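Local atomic coordinates of beta-galactosidase (Marinomonas sp. ef1, PDB entry 6Y2K), a protein that hydrolyses beta-galactosides at their terminal galactose, as a cold-active, hexameric glycoside hydrolase of family GH42. Residues T74-V82 / G99-T107; H291-D300 / F436-R447. One frame throughout, in Å; residues are numbered along the deposited sequence.

Contact 1: residues T74-V82 / G99-T107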
loop_
_atom_site.group_PDB
_atom_site.type_symbol
_atom_site.label_atom_id
_atom_site.label_comp_id
_atom_site.label_asym_id
_atom_site.label_seq_id
_atom_site.Cartn_x
_atom_site.Cartn_y
_atom_site.Cartn_z
ATOM N N THR A 74 -46.409 -16.276 24.194
ATOM C CA THR A 74 -45.529 -16.959 25.145
ATOM C C THR A 74 -44.045 -16.541 25.092
ATOM O O THR A 74 -43.262 -16.964 25.948
ATOM C CB THR A 74 -45.640 -18.490 24.994
ATOM O OG1 THR A 74 -45.370 -18.870 23.642
ATOM C CG2 THR A 74 -47.029 -18.971 25.369
ATOM N N ALA A 75 -43.664 -15.716 24.119
ATOM C CA ALA A 75 -42.295 -15.191 24.032
ATOM C C ALA A 75 -41.986 -14.194 25.132
ATOM O O ALA A 75 -40.824 -14.048 25.523
ATOM C CB ALA A 75 -42.059 -14.537 22.676
ATOM N N THR A 76 -43.020 -13.497 25.603
ATOM C CA THR A 76 -42.883 -12.408 26.560
ATOM C C THR A 76 -43.909 -12.533 27.695
ATOM O O THR A 76 -44.862 -11.757 27.758
ATOM C CB THR A 76 -43.016 -11.037 25.853
ATOM O OG1 THR A 76 -44.097 -11.061 24.917
ATOM C CG2 THR A 76 -41.748 -10.704 25.101
ATOM N N PRO A 77 -43.714 -13.513 28.607
ATOM C CA PRO A 77 -44.624 -13.614 29.755
ATOM C C PRO A 77 -44.442 -12.442 30.737
ATOM O O PRO A 77 -43.350 -11.851 30.785
ATOM C CB PRO A 77 -44.235 -14.945 30.403
ATOM C CG PRO A 77 -42.800 -15.137 30.027
ATOM C CD PRO A 77 -42.674 -14.561 28.642
ATOM N N PRO A 78 -45.502 -12.092 31.501
ATOM C CA PRO A 78 -45.419 -10.906 32.361
ATOM C C PRO A 78 -44.568 -11.108 33.611
ATOM O O PRO A 78 -44.316 -12.245 34.010
ATOM C CB PRO A 78 -46.883 -10.632 32.759
ATOM C CG PRO A 78 -47.722 -11.646 32.063
ATOM C CD PRO A 78 -46.818 -12.749 31.597
ATOM N N LYS A 79 -44.183 -10.000 34.244
ATOM C CA LYS A 79 -43.304 -10.045 35.415
ATOM C C LYS A 79 -43.936 -10.771 36.608
ATOM O O LYS A 79 -43.241 -11.497 37.330
ATOM C CB LYS A 79 -42.884 -8.637 35.836
ATOM C CG LYS A 79 -41.852 -8.570 36.966
ATOM C CD LYS A 79 -40.663 -9.508 36.770
ATOM C CE LYS A 79 -39.392 -8.956 37.418
ATOM N NZ LYS A 79 -39.561 -8.727 38.881
ATOM N N TRP A 80 -45.247 -10.600 36.811
ATOM C CA TRP A 80 -45.926 -11.333 37.887
ATOM C C TRP A 80 -45.762 -12.851 37.736
ATOM O O TRP A 80 -45.618 -13.566 38.724
ATOM C CB TRP A 80 -47.408 -10.943 38.015
ATOM C CG TRP A 80 -48.292 -11.266 36.848
ATOM C CD1 TRP A 80 -48.767 -10.383 35.935
ATOM C CD2 TRP A 80 -48.835 -12.545 36.486
ATOM N NE1 TRP A 80 -49.568 -11.020 35.021
ATOM C CE2 TRP A 80 -49.626 -12.350 35.335
ATOM C CE3 TRP A 80 -48.747 -13.833 37.028
ATOM C CZ2 TRP A 80 -50.307 -13.399 34.705
ATOM C CZ3 TRP A 80 -49.420 -14.873 36.406
ATOM C CH2 TRP A 80 -50.192 -14.649 35.255
ATOM N N LEU A 81 -45.764 -13.335 36.496
ATOM C CA LEU A 81 -45.613 -14.771 36.225
ATOM C C LEU A 81 -44.164 -15.229 36.479
ATOM O O LEU A 81 -43.934 -16.259 37.110
ATOM C CB LEU A 81 -46.080 -15.078 34.791
ATOM C CG LEU A 81 -46.231 -16.542 34.353
ATOM C CD1 LEU A 81 -47.197 -16.652 33.177
ATOM C CD2 LEU A 81 -44.888 -17.169 33.984
ATOM N N VAL A 82 -43.200 -14.438 36.014
ATOM C CA VAL A 82 -41.772 -14.684 36.290
ATOM C C VAL A 82 -41.512 -14.758 37.802
ATOM O O VAL A 82 -40.837 -15.676 38.273
ATOM C CB VAL A 82 -40.865 -13.606 35.627
ATOM C CG1 VAL A 82 -39.416 -13.715 36.100
ATOM C CG2 VAL A 82 -40.940 -13.701 34.100
ATOM N N GLY A 99 -32.610 -12.298 32.970
ATOM C CA GLY A 99 -33.784 -11.751 33.645
ATOM C C GLY A 99 -34.833 -11.103 32.763
ATOM O O GLY A 99 -34.613 -10.852 31.574
ATOM N N PHE A 100 -35.980 -10.840 33.381
ATOM C CA PHE A 100 -37.028 -9.967 32.850
ATOM C C PHE A 100 -36.508 -8.555 32.543
ATOM O O PHE A 100 -35.556 -8.070 33.175
ATOM C CB PHE A 100 -38.171 -9.882 33.877
ATOM C CG PHE A 100 -39.411 -9.186 33.375
ATOM C CD1 PHE A 100 -40.424 -9.901 32.744
ATOM C CD2 PHE A 100 -39.575 -7.825 33.559
ATOM C CE1 PHE A 100 -41.569 -9.261 32.276
ATOM C CE2 PHE A 100 -40.716 -7.176 33.085
ATOM C CZ PHE A 100 -41.712 -7.896 32.450
ATOM N N GLY A 101 -37.183 -7.894 31.601
ATOM C CA GLY A 101 -36.889 -6.523 31.187
ATOM C C GLY A 101 -36.676 -6.337 29.693
ATOM O O GLY A 101 -36.554 -5.190 29.226
ATOM N N SER A 102 -36.599 -7.458 28.959
ATOM C CA SER A 102 -36.494 -7.476 27.507
ATOM C C SER A 102 -37.526 -8.501 27.000
ATOM O O SER A 102 -38.733 -8.317 27.249
ATOM C CB SER A 102 -35.036 -7.766 27.069
ATOM O OG SER A 102 -34.590 -9.070 27.440
ATOM N N ARG A 103 -37.086 -9.554 26.315
ATOM C CA ARG A 103 -37.990 -10.620 25.860
ATOM C C ARG A 103 -37.280 -11.967 25.903
ATOM O O ARG A 103 -36.066 -12.016 26.094
ATOM C CB ARG A 103 -38.519 -10.334 24.439
ATOM C CG ARG A 103 -37.451 -10.156 23.361
ATOM C CD ARG A 103 -38.077 -10.022 21.974
ATOM N NE ARG A 103 -37.080 -9.745 20.938
ATOM C CZ ARG A 103 -37.357 -9.385 19.681
ATOM N NH1 ARG A 103 -38.615 -9.226 19.251
ATOM N NH2 ARG A 103 -36.351 -9.168 18.838
ATOM N N ARG A 104 -38.060 -13.039 25.726
ATOM C CA ARG A 104 -37.567 -14.422 25.678
ATOM C C ARG A 104 -36.918 -14.901 26.991
ATOM O O ARG A 104 -36.023 -15.750 26.990
ATOM C CB ARG A 104 -36.629 -14.631 24.471
ATOM C CG ARG A 104 -37.302 -14.427 23.109
ATOM C CD ARG A 104 -36.661 -15.320 22.041
ATOM N NE ARG A 104 -36.702 -16.684 22.532
ATOM C CZ ARG A 104 -37.787 -17.450 22.526
ATOM N NH1 ARG A 104 -38.923 -17.045 21.961
ATOM N NH2 ARG A 104 -37.729 -18.649 23.071
ATOM N N HIS A 105 -37.450 -14.407 28.105
ATOM C CA HIS A 105 -36.960 -14.727 29.466
ATOM C C HIS A 105 -37.575 -16.023 30.012
ATOM O O HIS A 105 -38.360 -16.022 30.960
ATOM C CB HIS A 105 -37.196 -13.547 30.434
ATOM C CG HIS A 105 -38.470 -12.807 30.175
ATOM N ND1 HIS A 105 -38.529 -11.728 29.322
ATOM C CD2 HIS A 105 -39.738 -13.023 30.603
ATOM C CE1 HIS A 105 -39.772 -11.288 29.261
ATOM N NE2 HIS A 105 -40.527 -12.054 30.029
ATOM N N TYR A 106 -37.203 -17.137 29.392
ATOM C CA TYR A 106 -37.503 -18.463 29.909
ATOM C C TYR A 106 -36.555 -19.484 29.301
ATOM O O TYR A 106 -36.020 -19.271 28.202
ATOM C CB TYR A 106 -38.956 -18.868 29.610
ATOM C CG TYR A 106 -39.321 -19.020 28.139
ATOM C CD1 TYR A 106 -39.131 -20.233 27.468
ATOM C CD2 TYR A 106 -39.898 -17.964 27.427
ATOM C CE1 TYR A 106 -39.479 -20.384 26.125
ATOM C CE2 TYR A 106 -40.235 -18.098 26.085
ATOM C CZ TYR A 106 -40.032 -19.311 25.440
ATOM O OH TYR A 106 -40.381 -19.444 24.114
ATOM N N THR A 107 -36.349 -20.586 30.012
ATOM C CA THR A 107 -35.728 -21.760 29.413
ATOM C C THR A 107 -36.827 -22.702 28.935
ATOM O O THR A 107 -37.826 -22.912 29.637
ATOM C CB THR A 107 -34.739 -22.516 30.321
ATOM O OG1 THR A 107 -34.476 -23.807 29.745
ATOM C CG2 THR A 107 -35.255 -22.691 31.757
#

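Contact 2: residues H291-D300 / F436-R447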
loop_
_atom_site.group_PDB
_atom_site.type_symbol
_atom_site.label_atom_id
_atom_site.label_comp_id
_atom_site.label_asym_id
_atom_site.label_seq_id
_atom_site.Cartn_x
_atom_site.Cartn_y
_atom_site.Cartn_z
ATOM N N HIS A 291 -26.506 -8.990 0.907
ATOM C CA HIS A 291 -25.773 -9.876 0.015
ATOM C C HIS A 291 -26.780 -10.568 -0.908
ATOM O O HIS A 291 -27.888 -10.889 -0.466
ATOM C CB HIS A 291 -24.962 -10.905 0.809
ATOM C CG HIS A 291 -24.080 -11.762 -0.038
ATOM N ND1 HIS A 291 -24.503 -12.963 -0.574
ATOM C CD2 HIS A 291 -22.795 -11.601 -0.436
ATOM C CE1 HIS A 291 -23.517 -13.495 -1.277
ATOM N NE2 HIS A 291 -22.469 -12.690 -1.209
ATOM N N PRO A 292 -26.422 -10.783 -2.193
ATOM C CA PRO A 292 -27.387 -11.382 -3.149
ATOM C C PRO A 292 -28.017 -12.731 -2.768
ATOM O O PRO A 292 -29.097 -13.065 -3.282
ATOM C CB PRO A 292 -26.544 -11.549 -4.408
ATOM C CG PRO A 292 -25.587 -10.413 -4.336
ATOM C CD PRO A 292 -25.197 -10.350 -2.892
ATOM N N ASP A 293 -27.359 -13.483 -1.879
ATOM C CA ASP A 293 -27.838 -14.783 -1.399
ATOM C C ASP A 293 -28.336 -14.829 0.049
ATOM O O ASP A 293 -28.658 -15.911 0.554
ATOM C CB ASP A 293 -26.727 -15.816 -1.591
ATOM C CG ASP A 293 -26.235 -15.854 -3.009
ATOM O OD1 ASP A 293 -27.108 -15.858 -3.928
ATOM O OD2 ASP A 293 -24.994 -15.834 -3.219
ATOM N N ALA A 294 -28.434 -13.678 0.707
ATOM C CA ALA A 294 -28.793 -13.640 2.120
ATOM C C ALA A 294 -30.228 -14.123 2.337
ATOM O O ALA A 294 -30.489 -14.928 3.230
ATOM C CB ALA A 294 -28.607 -12.238 2.679
ATOM N N GLY A 295 -31.143 -13.635 1.505
ATOM C CA GLY A 295 -32.536 -14.089 1.529
ATOM C C GLY A 295 -32.675 -15.460 0.895
ATOM O O GLY A 295 -33.239 -16.374 1.492
ATOM N N ALA A 296 -32.142 -15.572 -0.322
ATOM C CA ALA A 296 -32.181 -16.795 -1.128
ATOM C C ALA A 296 -31.815 -18.064 -0.371
ATOM O O ALA A 296 -32.547 -19.050 -0.427
ATOM C CB ALA A 296 -31.277 -16.636 -2.345
ATOM N N PHE A 297 -30.673 -18.050 0.319
ATOM C CA PHE A 297 -30.228 -19.201 1.102
ATOM C C PHE A 297 -31.316 -19.669 2.068
ATOM O O PHE A 297 -31.630 -20.856 2.134
ATOM C CB PHE A 297 -28.944 -18.872 1.882
ATOM C CG PHE A 297 -28.362 -20.059 2.608
ATOM C CD1 PHE A 297 -27.467 -20.910 1.969
ATOM C CD2 PHE A 297 -28.730 -20.346 3.919
ATOM C CE1 PHE A 297 -26.944 -22.012 2.620
ATOM C CE2 PHE A 297 -28.202 -21.454 4.581
ATOM C CZ PHE A 297 -27.305 -22.279 3.932
ATOM N N HIS A 298 -31.891 -18.721 2.797
ATOM C CA HIS A 298 -32.911 -19.010 3.796
ATOM C C HIS A 298 -34.287 -19.328 3.193
ATOM O O HIS A 298 -35.007 -20.167 3.727
ATOM C CB HIS A 298 -32.986 -17.859 4.793
ATOM C CG HIS A 298 -31.737 -17.715 5.593
ATOM N ND1 HIS A 298 -30.743 -16.820 5.263
ATOM C CD2 HIS A 298 -31.285 -18.402 6.669
ATOM C CE1 HIS A 298 -29.740 -16.947 6.115
ATOM N NE2 HIS A 298 -30.043 -17.899 6.978
ATOM N N HIS A 299 -34.643 -18.682 2.088
ATOM C CA HIS A 299 -35.890 -19.028 1.395
ATOM C C HIS A 299 -35.877 -20.527 1.028
ATOM O O HIS A 299 -36.852 -21.234 1.259
ATOM C CB HIS A 299 -36.083 -18.223 0.116
ATOM C CG HIS A 299 -36.192 -16.746 0.316
ATOM N ND1 HIS A 299 -36.887 -16.178 1.358
ATOM C CD2 HIS A 299 -35.731 -15.716 -0.432
ATOM C CE1 HIS A 299 -36.840 -14.860 1.253
ATOM N NE2 HIS A 299 -36.137 -14.553 0.177
ATOM N N ASP A 300 -34.760 -21.000 0.475
ATOM C CA ASP A 300 -34.614 -22.417 0.090
ATOM C C ASP A 300 -34.534 -23.378 1.291
ATOM O O ASP A 300 -35.156 -24.448 1.279
ATOM C CB ASP A 300 -33.402 -22.606 -0.845
ATOM C CG ASP A 300 -33.592 -21.942 -2.221
ATOM O OD1 ASP A 300 -34.762 -21.726 -2.654
ATOM O OD2 ASP A 300 -32.558 -21.628 -2.868
ATOM N N PHE A 436 -21.708 -23.489 8.426
ATOM C CA PHE A 436 -22.658 -22.581 7.791
ATOM C C PHE A 436 -22.006 -21.738 6.688
ATOM O O PHE A 436 -22.589 -21.564 5.611
ATOM C CB PHE A 436 -23.334 -21.667 8.823
ATOM C CG PHE A 436 -24.501 -20.911 8.265
ATOM C CD1 PHE A 436 -24.308 -19.744 7.537
ATOM C CD2 PHE A 436 -25.790 -21.387 8.434
ATOM C CE1 PHE A 436 -25.384 -19.061 7.006
ATOM C CE2 PHE A 436 -26.872 -20.709 7.903
ATOM C CZ PHE A 436 -26.668 -19.543 7.192
ATOM N N PHE A 437 -20.806 -21.217 6.956
ATOM C CA PHE A 437 -20.095 -20.387 5.976
ATOM C C PHE A 437 -19.806 -21.214 4.717
ATOM O O PHE A 437 -20.008 -20.744 3.601
ATOM C CB PHE A 437 -18.759 -19.856 6.518
ATOM C CG PHE A 437 -18.865 -18.839 7.632
ATOM C CD1 PHE A 437 -20.047 -18.592 8.340
ATOM C CD2 PHE A 437 -17.707 -18.172 8.036
ATOM C CE1 PHE A 437 -20.071 -17.678 9.386
ATOM C CE2 PHE A 437 -17.732 -17.259 9.079
ATOM C CZ PHE A 437 -18.916 -17.013 9.754
ATOM N N TRP A 438 -19.318 -22.433 4.911
ATOM C CA TRP A 438 -18.980 -23.329 3.801
ATOM C C TRP A 438 -20.222 -23.656 2.961
ATOM O O TRP A 438 -20.166 -23.567 1.734
ATOM C CB TRP A 438 -18.302 -24.602 4.324
ATOM C CG TRP A 438 -18.011 -25.645 3.271
ATOM C CD1 TRP A 438 -18.495 -26.909 3.239
ATOM C CD2 TRP A 438 -17.173 -25.503 2.110
ATOM N NE1 TRP A 438 -18.024 -27.577 2.135
ATOM C CE2 TRP A 438 -17.210 -26.741 1.421
ATOM C CE3 TRP A 438 -16.406 -24.456 1.581
ATOM C CZ2 TRP A 438 -16.491 -26.968 0.228
ATOM C CZ3 TRP A 438 -15.695 -24.674 0.391
ATOM C CH2 TRP A 438 -15.757 -25.922 -0.277
ATOM N N CYS A 439 -21.337 -23.989 3.626
ATOM C CA CYS A 439 -22.611 -24.240 2.930
ATOM C C CYS A 439 -23.045 -23.011 2.121
ATOM O O CYS A 439 -23.407 -23.121 0.940
ATOM C CB CYS A 439 -23.722 -24.643 3.910
ATOM S SG CYS A 439 -23.554 -26.267 4.695
ATOM N N TYR A 440 -22.948 -21.841 2.750
ATOM C CA TYR A 440 -23.323 -20.575 2.123
ATOM C C TYR A 440 -22.454 -20.263 0.904
ATOM O O TYR A 440 -22.968 -19.819 -0.107
ATOM C CB TYR A 440 -23.220 -19.424 3.131
ATOM C CG TYR A 440 -23.847 -18.132 2.673
ATOM C CD1 TYR A 440 -23.110 -17.184 1.961
ATOM C CD2 TYR A 440 -25.177 -17.841 2.964
ATOM C CE1 TYR A 440 -23.686 -15.992 1.550
ATOM C CE2 TYR A 440 -25.754 -16.644 2.565
ATOM C CZ TYR A 440 -25.008 -15.729 1.852
ATOM O OH TYR A 440 -25.576 -14.540 1.467
ATOM N N ARG A 441 -21.147 -20.502 1.007
ATOM C CA ARG A 441 -20.227 -20.243 -0.117
ATOM C C ARG A 441 -20.367 -21.265 -1.266
ATOM O O ARG A 441 -20.177 -20.903 -2.437
ATOM C CB ARG A 441 -18.780 -20.148 0.369
ATOM C CG ARG A 441 -18.521 -18.993 1.330
ATOM C CD ARG A 441 -18.782 -17.633 0.703
ATOM N NE ARG A 441 -18.680 -16.534 1.667
ATOM C CZ ARG A 441 -18.994 -15.264 1.405
ATOM N NH1 ARG A 441 -19.422 -14.894 0.199
ATOM N NH2 ARG A 441 -18.871 -14.340 2.349
ATOM N N MET A 442 -20.717 -22.509 -0.943
ATOM C CA MET A 442 -21.069 -23.488 -1.991
ATOM C C MET A 442 -22.359 -23.038 -2.694
ATOM O O MET A 442 -22.452 -23.094 -3.919
ATOM C CB MET A 442 -21.224 -24.908 -1.431
ATOM C CG MET A 442 -19.919 -25.533 -0.943
ATOM S SD MET A 442 -19.967 -27.336 -0.908
ATOM C CE MET A 442 -19.587 -27.710 -2.615
ATOM N N TYR A 443 -23.320 -22.551 -1.905
ATOM C CA TYR A 443 -24.587 -22.046 -2.424
ATOM C C TYR A 443 -24.391 -20.810 -3.317
ATOM O O TYR A 443 -24.996 -20.718 -4.388
ATOM C CB TYR A 443 -25.544 -21.745 -1.263
ATOM C CG TYR A 443 -26.913 -21.244 -1.673
ATOM C CD1 TYR A 443 -27.933 -22.136 -2.030
ATOM C CD2 TYR A 443 -27.196 -19.886 -1.682
ATOM C CE1 TYR A 443 -29.198 -21.675 -2.380
ATOM C CE2 TYR A 443 -28.447 -19.413 -2.039
ATOM C CZ TYR A 443 -29.443 -20.308 -2.389
ATOM O OH TYR A 443 -30.672 -19.813 -2.744
ATOM N N GLU A 444 -23.550 -19.875 -2.872
ATOM C CA GLU A 444 -23.213 -18.683 -3.659
ATOM C C GLU A 444 -22.667 -19.036 -5.044
ATOM O O GLU A 444 -23.062 -18.423 -6.036
ATOM C CB GLU A 444 -22.201 -17.809 -2.911
ATOM C CG GLU A 444 -21.701 -16.596 -3.681
ATOM C CD GLU A 444 -20.705 -15.766 -2.889
ATOM O OE1 GLU A 444 -20.831 -14.524 -2.879
ATOM O OE2 GLU A 444 -19.791 -16.360 -2.279
ATOM N N ALA A 445 -21.762 -20.011 -5.095
ATOM C CA ALA A 445 -21.213 -20.506 -6.364
ATOM C C ALA A 445 -22.302 -21.065 -7.299
ATOM O O ALA A 445 -22.308 -20.769 -8.497
ATOM C CB ALA A 445 -20.142 -21.556 -6.102
ATOM N N MET A 446 -23.224 -21.853 -6.744
ATOM C CA MET A 446 -24.385 -22.363 -7.502
ATOM C C MET A 446 -25.211 -21.218 -8.072
ATOM O O MET A 446 -25.612 -21.242 -9.248
ATOM C CB MET A 446 -25.302 -23.211 -6.617
ATOM C CG MET A 446 -24.725 -24.539 -6.154
ATOM S SD MET A 446 -25.857 -25.318 -4.983
ATOM C CE MET A 446 -24.978 -26.843 -4.713
ATOM N N ARG A 447 -25.452 -20.213 -7.232
ATOM C CA ARG A 447 -26.266 -19.061 -7.611
ATOM C C ARG A 447 -25.601 -18.160 -8.649
ATOM O O ARG A 447 -26.288 -17.622 -9.531
ATOM C CB ARG A 447 -26.635 -18.253 -6.371
ATOM C CG ARG A 447 -27.597 -18.983 -5.438
ATOM C CD ARG A 447 -29.023 -18.531 -5.679
ATOM N NE ARG A 447 -29.202 -17.152 -5.229
ATOM C CZ ARG A 447 -30.220 -16.360 -5.550
ATOM N NH1 ARG A 447 -31.201 -16.788 -6.349
ATOM N NH2 ARG A 447 -30.256 -15.121 -5.069
#

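Contact 1: residues T74-V82 / G99-T107
The imidazole of His105 points its NE2-H at the backbone carbonyl of Pro77, while its own backbone makes an inverse gamma turn. The bond from His105 NE2 to Pro77 O is 2.9 Å long and nearly straight at 169°. It lies in the ring plane and meets a lone pair in the carbonyl plane, which fixes the rotation of the ring. CG of His105 is wedged between its backbone N and carbonyl carbon (chi1 36°), turning the ring toward Pro77. Val82 CG2 closes on His105 CD2 at 3.8 Å, while Phe100 CD1 lies over one face of the imidazole, toward its rim. The Phe100 ring is itself roofed by Lys79, whose CB stands 3.7 Å from the ring centroid in a CH-pi contact; Lys79 CD follows over Phe100 CG. Beyond this the Lys79 chain bends away, and NZ bonds to Glu192 O and forms salt bridges with Glu194, both of a second subunit, and with Asp83 of its own chain. A serine here in place of Phe100 would probably cost the Lys79 methylenes their CH-pi partner and open a gap beside the His105 ring and Val82 CG2. Further along, Arg104 N donates to Ala75 O at 2.9 Å, and Thr76 CG2 presses on Arg103 CB at 3.3 Å. The Tyr106 ring brings CE2 to 3.2 Å from Thr74 O. Asp140 receives both Arg104 NH1 and Thr74 OG1, and Arg103 NE bonds to His146. Both segments belong to the beta-alpha loop between strand 67-71 and helix 111-128, at the C-terminal mouth where (beta/alpha)8-barrel enzymes carry their active sites.

Contact 2: residues H291-D300 / F436-R447
Asp293 and Arg447 form a salt bridge in which Arg447 NE meets OD1 of Asp293 at 2.8 Å, nearly straight, on the anti side of the carboxylate. Arg611 is a second partner of the same oxygen. Arg447 NH2 donates to Pro292 O at 3.0 Å, within the guanidinium plane; the edge of this group is thus bonded to the turn while one face rests on the Ala296 methyl, which fixes its orientation. Tyr443 OH gives a short bond of 2.6 Å to Asp300 OD2, arriving from above the carboxylate plane. His291 NE2 reaches Glu444 OE1 at 3.0 Å, in the ring plane but bent to 131°. The other Glu444 oxygen takes Arg441 NH1, which also pairs with Glu282. Nearby, Tyr440 OH lies 2.8 Å from His291 ND1 and is hydrogen-bonded to Tyr278. Beside these polar contacts, Phe297 is a knob in the hole formed by Phe436, Cys439, Tyr440 and Tyr443. With CG anti to the backbone N (chi1 -175°), its ring slips between the helices and turns its edge to the face of Tyr443, Phe297 CD1 being 3.7 Å from Tyr443 CG. Tyr440 CD2 lies over a face of Phe297, and Phe436 CZ touches Phe297 CE2 at 3.6 Å. Segments 294-300 and 436-447 cross at 104°, their axes 10.7 Å apart at the closest approach. Strand 453-456 adds Ile455 against Phe297 and Val453 against Tyr443, strand 610-615 supplies Arg611, and helix 585-598 packs on 436-447 through Trp438, Met442 and Ala445.

In the fold
From the N terminus the chain enters the eight-stranded barrel, and after its third strand, 67-71, contact 1 closes a short loop of 16 intervening residues before helix 111-128. Contact 2 opens only much later, on helix 294-305 between the sixth and seventh strands, and closes after 135 residues on helix 435-448. The two are in series, neither nested nor crossed, with centres 34 Å apart and nearest atoms about 16 Å apart. Contact 1 works within the barrel domain and lies beside a second subunit, whereas contact 2 ties the barrel to the trimerisation domain of the same chain, with no other subunit touching its segments.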